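Long-range contact in protein angel homolog 2 (Homo sapiens, PDB 6RW0), which removes 2',3'-cyclic phosphates from RNA ends as a phosphatase of the CCR4 family of deadenylases, and probably binds mRNA 3'-UTRs: residues H332-F344 against S359-E371. Residues are numbered along the deposited sequence; the frame is centred on the assembly and turned at random.
Sequences HHFSLSSVYSHYF and SAITVDYIFYSAE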
loop_
_atom_site.group_PDB
_atom_site.type_symbol
_atom_site.label_atom_id
_atom_site.label_comp_id
_atom_site.label_asym_id
_atom_site.label_seq_id
_atom_site.Cartn_x
_atom_site.Cartn_y
_atom_site.Cartn_z
ATOM N N HIS A 332 13.399 -10.866 -5.754
ATOM C CA HIS A 332 13.105 -10.987 -4.332
ATOM C C HIS A 332 12.776 -12.450 -4.069
ATOM O O HIS A 332 12.544 -13.229 -5.001
ATOM C CB HIS A 332 12.025 -10.018 -3.828
ATOM C CG HIS A 332 10.651 -10.321 -4.320
ATOM N ND1 HIS A 332 9.972 -11.473 -3.984
ATOM C CD2 HIS A 332 9.815 -9.606 -5.107
ATOM C CE1 HIS A 332 8.780 -11.460 -4.558
ATOM N NE2 HIS A 332 8.664 -10.341 -5.249
ATOM N N HIS A 333 12.769 -12.833 -2.788
ATOM C CA HIS A 333 12.639 -14.233 -2.409
ATOM C C HIS A 333 11.258 -14.603 -1.886
ATOM O O HIS A 333 11.097 -15.689 -1.313
ATOM C CB HIS A 333 13.678 -14.589 -1.346
ATOM C CG HIS A 333 15.090 -14.457 -1.815
ATOM N ND1 HIS A 333 15.534 -15.018 -2.989
ATOM C CD2 HIS A 333 16.159 -13.838 -1.260
ATOM C CE1 HIS A 333 16.823 -14.759 -3.137
ATOM N NE2 HIS A 333 17.223 -14.042 -2.105
ATOM N N PHE A 334 10.262 -13.749 -2.079
ATOM C CA PHE A 334 8.923 -14.028 -1.586
ATOM C C PHE A 334 8.074 -14.666 -2.684
ATOM O O PHE A 334 8.425 -14.660 -3.863
ATOM C CB PHE A 334 8.246 -12.757 -1.073
ATOM C CG PHE A 334 9.068 -11.981 -0.086
ATOM C CD1 PHE A 334 9.493 -12.556 1.102
ATOM C CD2 PHE A 334 9.414 -10.672 -0.345
ATOM C CE1 PHE A 334 10.259 -11.830 2.013
ATOM C CE2 PHE A 334 10.172 -9.939 0.564
ATOM C CZ PHE A 334 10.600 -10.525 1.740
ATOM N N SER A 335 6.935 -15.221 -2.276
ATOM C CA SER A 335 5.925 -15.760 -3.184
ATOM C C SER A 335 4.632 -15.021 -2.854
ATOM O O SER A 335 3.891 -15.415 -1.946
ATOM C CB SER A 335 5.789 -17.255 -3.008
ATOM O OG SER A 335 4.796 -17.771 -3.872
ATOM N N LEU A 336 4.376 -13.934 -3.581
ATOM C CA LEU A 336 3.279 -13.030 -3.274
ATOM C C LEU A 336 2.209 -13.058 -4.352
ATOM O O LEU A 336 2.512 -13.027 -5.549
ATOM C CB LEU A 336 3.784 -11.596 -3.170
ATOM C CG LEU A 336 4.846 -11.390 -2.101
ATOM C CD1 LEU A 336 5.447 -9.990 -2.183
ATOM C CD2 LEU A 336 4.253 -11.629 -0.722
ATOM N N SER A 337 0.959 -13.093 -3.909
ATOM C CA SER A 337 -0.203 -12.948 -4.763
ATOM C C SER A 337 -0.892 -11.637 -4.426
ATOM O O SER A 337 -0.692 -11.067 -3.354
ATOM C CB SER A 337 -1.185 -14.097 -4.525
ATOM O OG SER A 337 -0.660 -15.322 -5.004
ATOM N N SER A 338 -1.713 -11.167 -5.355
ATOM C CA SER A 338 -2.526 -9.979 -5.154
ATOM C C SER A 338 -3.941 -10.412 -4.802
ATOM O O SER A 338 -4.499 -11.312 -5.436
ATOM C CB SER A 338 -2.555 -9.128 -6.423
ATOM O OG SER A 338 -3.507 -8.078 -6.323
ATOM N N VAL A 339 -4.534 -9.756 -3.807
ATOM C CA VAL A 339 -5.919 -10.058 -3.451
ATOM C C VAL A 339 -6.840 -9.856 -4.648
ATOM O O VAL A 339 -7.703 -10.692 -4.937
ATOM C CB VAL A 339 -6.375 -9.222 -2.241
ATOM C CG1 VAL A 339 -7.909 -9.250 -2.103
ATOM C CG2 VAL A 339 -5.706 -9.741 -0.983
ATOM N N TYR A 340 -6.685 -8.734 -5.343
ATOM C CA TYR A 340 -7.535 -8.377 -6.464
ATOM C C TYR A 340 -6.908 -8.768 -7.792
ATOM O O TYR A 340 -5.683 -8.818 -7.937
ATOM C CB TYR A 340 -7.813 -6.883 -6.417
ATOM C CG TYR A 340 -8.644 -6.491 -5.219
ATOM C CD1 TYR A 340 -10.018 -6.584 -5.258
ATOM C CD2 TYR A 340 -8.059 -6.058 -4.043
ATOM C CE1 TYR A 340 -10.796 -6.222 -4.171
ATOM C CE2 TYR A 340 -8.826 -5.713 -2.944
ATOM C CZ TYR A 340 -10.193 -5.792 -3.013
ATOM O OH TYR A 340 -10.938 -5.422 -1.915
ATOM N N SER A 341 -7.775 -9.086 -8.758
ATOM C CA SER A 341 -7.350 -9.515 -10.083
ATOM C C SER A 341 -7.330 -8.388 -11.111
ATOM O O SER A 341 -6.828 -8.597 -12.223
ATOM C CB SER A 341 -8.246 -10.656 -10.577
ATOM O OG SER A 341 -9.550 -10.174 -10.815
ATOM N N HIS A 342 -7.838 -7.203 -10.772
ATOM C CA HIS A 342 -7.634 -5.946 -11.481
ATOM C C HIS A 342 -8.550 -5.743 -12.684
ATOM O O HIS A 342 -8.588 -4.635 -13.217
ATOM C CB HIS A 342 -6.166 -5.711 -11.898
ATOM C CG HIS A 342 -5.194 -6.029 -10.807
ATOM N ND1 HIS A 342 -5.278 -5.457 -9.559
ATOM C CD2 HIS A 342 -4.146 -6.882 -10.763
ATOM C CE1 HIS A 342 -4.313 -5.937 -8.795
ATOM N NE2 HIS A 342 -3.623 -6.817 -9.497
ATOM N N TYR A 343 -9.304 -6.750 -13.117
ATOM C CA TYR A 343 -10.210 -6.629 -14.253
ATOM C C TYR A 343 -11.467 -7.414 -13.918
ATOM O O TYR A 343 -11.387 -8.476 -13.299
ATOM C CB TYR A 343 -9.558 -7.172 -15.541
ATOM C CG TYR A 343 -8.229 -6.506 -15.836
ATOM C CD1 TYR A 343 -8.174 -5.297 -16.514
ATOM C CD2 TYR A 343 -7.031 -7.064 -15.395
ATOM C CE1 TYR A 343 -6.966 -4.668 -16.760
ATOM C CE2 TYR A 343 -5.810 -6.434 -15.638
ATOM C CZ TYR A 343 -5.789 -5.239 -16.320
ATOM O OH TYR A 343 -4.594 -4.601 -16.572
ATOM N N PHE A 344 -12.624 -6.896 -14.310
ATOM C CA PHE A 344 -13.854 -7.648 -14.068
ATOM C C PHE A 344 -13.968 -8.776 -15.084
ATOM O O PHE A 344 -13.774 -8.552 -16.281
ATOM C CB PHE A 344 -15.069 -6.727 -14.070
ATOM C CG PHE A 344 -15.075 -5.792 -12.894
ATOM C CD1 PHE A 344 -15.577 -6.190 -11.666
ATOM C CD2 PHE A 344 -14.514 -4.538 -13.002
ATOM C CE1 PHE A 344 -15.541 -5.328 -10.575
ATOM C CE2 PHE A 344 -14.479 -3.676 -11.920
ATOM C CZ PHE A 344 -14.990 -4.071 -10.708
ATOM N N SER A 359 -7.103 11.414 -12.555
ATOM C CA SER A 359 -6.676 9.997 -12.529
ATOM C C SER A 359 -7.792 9.048 -12.087
ATOM O O SER A 359 -8.444 9.349 -11.127
ATOM C CB SER A 359 -5.482 9.879 -11.587
ATOM O OG SER A 359 -4.886 8.616 -11.661
ATOM N N ALA A 360 -7.934 7.915 -12.765
ATOM C CA ALA A 360 -8.792 6.813 -12.308
ATOM C C ALA A 360 -8.107 5.497 -12.675
ATOM O O ALA A 360 -8.181 5.046 -13.825
ATOM C CB ALA A 360 -10.188 6.892 -12.914
ATOM N N ILE A 361 -7.455 4.877 -11.692
ATOM C CA ILE A 361 -6.564 3.742 -11.903
ATOM C C ILE A 361 -6.533 2.913 -10.621
ATOM O O ILE A 361 -6.988 3.350 -9.558
ATOM C CB ILE A 361 -5.126 4.181 -12.288
ATOM C CG1 ILE A 361 -4.591 5.214 -11.286
ATOM C CG2 ILE A 361 -5.054 4.699 -13.736
ATOM C CD1 ILE A 361 -3.161 5.678 -11.563
ATOM N N THR A 362 -5.989 1.701 -10.713
ATOM C CA THR A 362 -5.607 0.943 -9.525
ATOM C C THR A 362 -4.163 1.307 -9.190
ATOM O O THR A 362 -3.275 1.134 -10.033
ATOM C CB THR A 362 -5.703 -0.567 -9.751
ATOM O OG1 THR A 362 -7.064 -1.013 -9.663
ATOM C CG2 THR A 362 -4.889 -1.334 -8.693
ATOM N N VAL A 363 -3.936 1.817 -7.971
ATOM C CA VAL A 363 -2.596 2.015 -7.426
ATOM C C VAL A 363 -2.455 1.407 -6.036
ATOM O O VAL A 363 -1.359 1.412 -5.471
ATOM C CB VAL A 363 -2.187 3.505 -7.384
ATOM C CG1 VAL A 363 -2.014 4.022 -8.788
ATOM C CG2 VAL A 363 -3.191 4.327 -6.572
ATOM N N ASP A 364 -3.553 0.926 -5.462
ATOM C CA ASP A 364 -3.561 0.342 -4.125
ATOM C C ASP A 364 -3.671 -1.171 -4.226
ATOM O O ASP A 364 -4.375 -1.687 -5.098
ATOM C CB ASP A 364 -4.757 0.855 -3.325
ATOM C CG ASP A 364 -4.775 2.360 -3.210
ATOM O OD1 ASP A 364 -4.009 2.895 -2.383
ATOM O OD2 ASP A 364 -5.529 3.023 -3.966
ATOM N N TYR A 365 -2.980 -1.876 -3.323
ATOM C CA TYR A 365 -2.917 -3.330 -3.358
ATOM C C TYR A 365 -2.900 -3.918 -1.957
ATOM O O TYR A 365 -2.428 -3.299 -1.001
ATOM C CB TYR A 365 -1.625 -3.802 -4.061
ATOM C CG TYR A 365 -1.498 -3.268 -5.462
ATOM C CD1 TYR A 365 -2.045 -3.958 -6.523
ATOM C CD2 TYR A 365 -0.876 -2.053 -5.725
ATOM C CE1 TYR A 365 -1.969 -3.479 -7.814
ATOM C CE2 TYR A 365 -0.798 -1.562 -7.018
ATOM C CZ TYR A 365 -1.356 -2.273 -8.052
ATOM O OH TYR A 365 -1.285 -1.780 -9.324
ATOM N N ILE A 366 -3.375 -5.162 -1.861
ATOM C CA ILE A 366 -3.044 -6.055 -0.755
ATOM C C ILE A 366 -2.352 -7.259 -1.380
ATOM O O ILE A 366 -2.978 -8.020 -2.132
ATOM C CB ILE A 366 -4.270 -6.487 0.059
ATOM C CG1 ILE A 366 -4.991 -5.290 0.688
ATOM C CG2 ILE A 366 -3.812 -7.437 1.170
ATOM C CD1 ILE A 366 -6.335 -5.612 1.346
ATOM N N PHE A 367 -1.066 -7.426 -1.094
ATOM C CA PHE A 367 -0.300 -8.590 -1.505
ATOM C C PHE A 367 -0.147 -9.513 -0.304
ATOM O O PHE A 367 -0.123 -9.059 0.844
ATOM C CB PHE A 367 1.081 -8.169 -1.990
ATOM C CG PHE A 367 1.074 -7.319 -3.230
ATOM C CD1 PHE A 367 0.829 -7.884 -4.465
ATOM C CD2 PHE A 367 1.378 -5.962 -3.164
ATOM C CE1 PHE A 367 0.867 -7.107 -5.615
ATOM C CE2 PHE A 367 1.429 -5.184 -4.312
ATOM C CZ PHE A 367 1.153 -5.754 -5.530
ATOM N N TYR A 368 -0.076 -10.817 -0.564
ATOM C CA TYR A 368 0.027 -11.774 0.532
ATOM C C TYR A 368 0.825 -13.001 0.107
ATOM O O TYR A 368 0.856 -13.367 -1.069
ATOM C CB TYR A 368 -1.364 -12.195 1.031
ATOM C CG TYR A 368 -2.197 -12.963 0.017
ATOM C CD1 TYR A 368 -2.317 -14.344 0.089
ATOM C CD2 TYR A 368 -2.870 -12.304 -1.011
ATOM C CE1 TYR A 368 -3.078 -15.053 -0.832
ATOM C CE2 TYR A 368 -3.628 -13.005 -1.935
ATOM C CZ TYR A 368 -3.726 -14.379 -1.845
ATOM O OH TYR A 368 -4.475 -15.093 -2.758
ATOM N N SER A 369 1.465 -13.633 1.094
ATOM C CA SER A 369 2.194 -14.873 0.872
ATOM C C SER A 369 1.257 -15.963 0.413
ATOM O O SER A 369 0.286 -16.274 1.106
ATOM C CB SER A 369 2.751 -15.359 2.206
ATOM O OG SER A 369 3.786 -14.536 2.629
ATOM N N ALA A 370 1.584 -16.605 -0.704
ATOM C CA ALA A 370 0.706 -17.663 -1.180
ATOM C C ALA A 370 1.466 -18.726 -1.957
ATOM O O ALA A 370 2.495 -18.454 -2.583
ATOM C CB ALA A 370 -0.419 -17.107 -2.067
ATOM N N GLU A 371 0.920 -19.942 -1.915
ATOM C CA GLU A 371 1.377 -21.053 -2.738
ATOM C C GLU A 371 1.094 -20.750 -4.205
ATOM O O GLU A 371 1.951 -20.932 -5.064
ATOM C CB GLU A 371 0.635 -22.339 -2.364
ATOM C CG GLU A 371 0.618 -22.666 -0.884
ATOM C CD GLU A 371 1.906 -23.305 -0.407
ATOM O OE1 GLU A 371 2.904 -23.267 -1.157
ATOM O OE2 GLU A 371 1.919 -23.850 0.718
HETATM O O HOH W 1 4.862 -20.439 -4.640
HETATM O O HOH W 2 -4.602 -6.225 -4.540
HETATM O O HOH W 3 -5.252 -14.025 -5.049
HETATM O O HOH W 4 -7.307 -3.717 -8.530
#
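Ser337 and Tyr368 form the hydrogen-bonded pair of a short antiparallel ladder: Ser337 N reaches Tyr368 O at 2.9 Å, and Tyr368 N returns the bond to Ser337 O. Val339 N to Ile366 O and Ala370 N to Ser335 O continue the ladder at either end. At the Ser335 end, Ser335 OG donates to Ala370 O at 2.7 Å, nearly in line with the C=O bond; a chi1 of 179° swings this hydroxyl away from its own N, and a water links it to Glu371 O.

The Tyr368 ring folds back over the neighbouring strand. Its chi1 of 65° sets CG between backbone N and carbonyl carbon, and Ser337 CB then sits over one ring face, 4.0 Å from the centroid, a CH-pi contact. Val339 CG2 lies 3.8 Å from Tyr368 CD2 and also packs alongside Ile366 CG2, the two side chains pointing the same way. Tyr368 OH shares a water with Ser338 O.

Phe367 and Ser338 occupy the other face, with Phe367 CE1 4.1 Å from Ser338 CB; helix 244-251 packs there through Ile249 and Tyr246. A second water accepts from Ile366 N and donates to Ser338 OG, which itself donates to Tyr340 O.

Past the ladder, His342 CE1 meets the Tyr365 ring edge at CE1, 3.5 Å away, the planes inclined at 77°. His342 NE2 is hydrogen-bonded to Tyr246 OH and Tyr365 OH to Ser239 O, while water joins His342 ND1 to Thr362 OG1, which also bonds to Glu351 O.

Strand 336-338 thus pairs antiparallel with strand 359-369, which also pairs with 231-236, in one of the two mixed beta-sheets of the DNase I-like endonuclease/exonuclease/phosphatase fold.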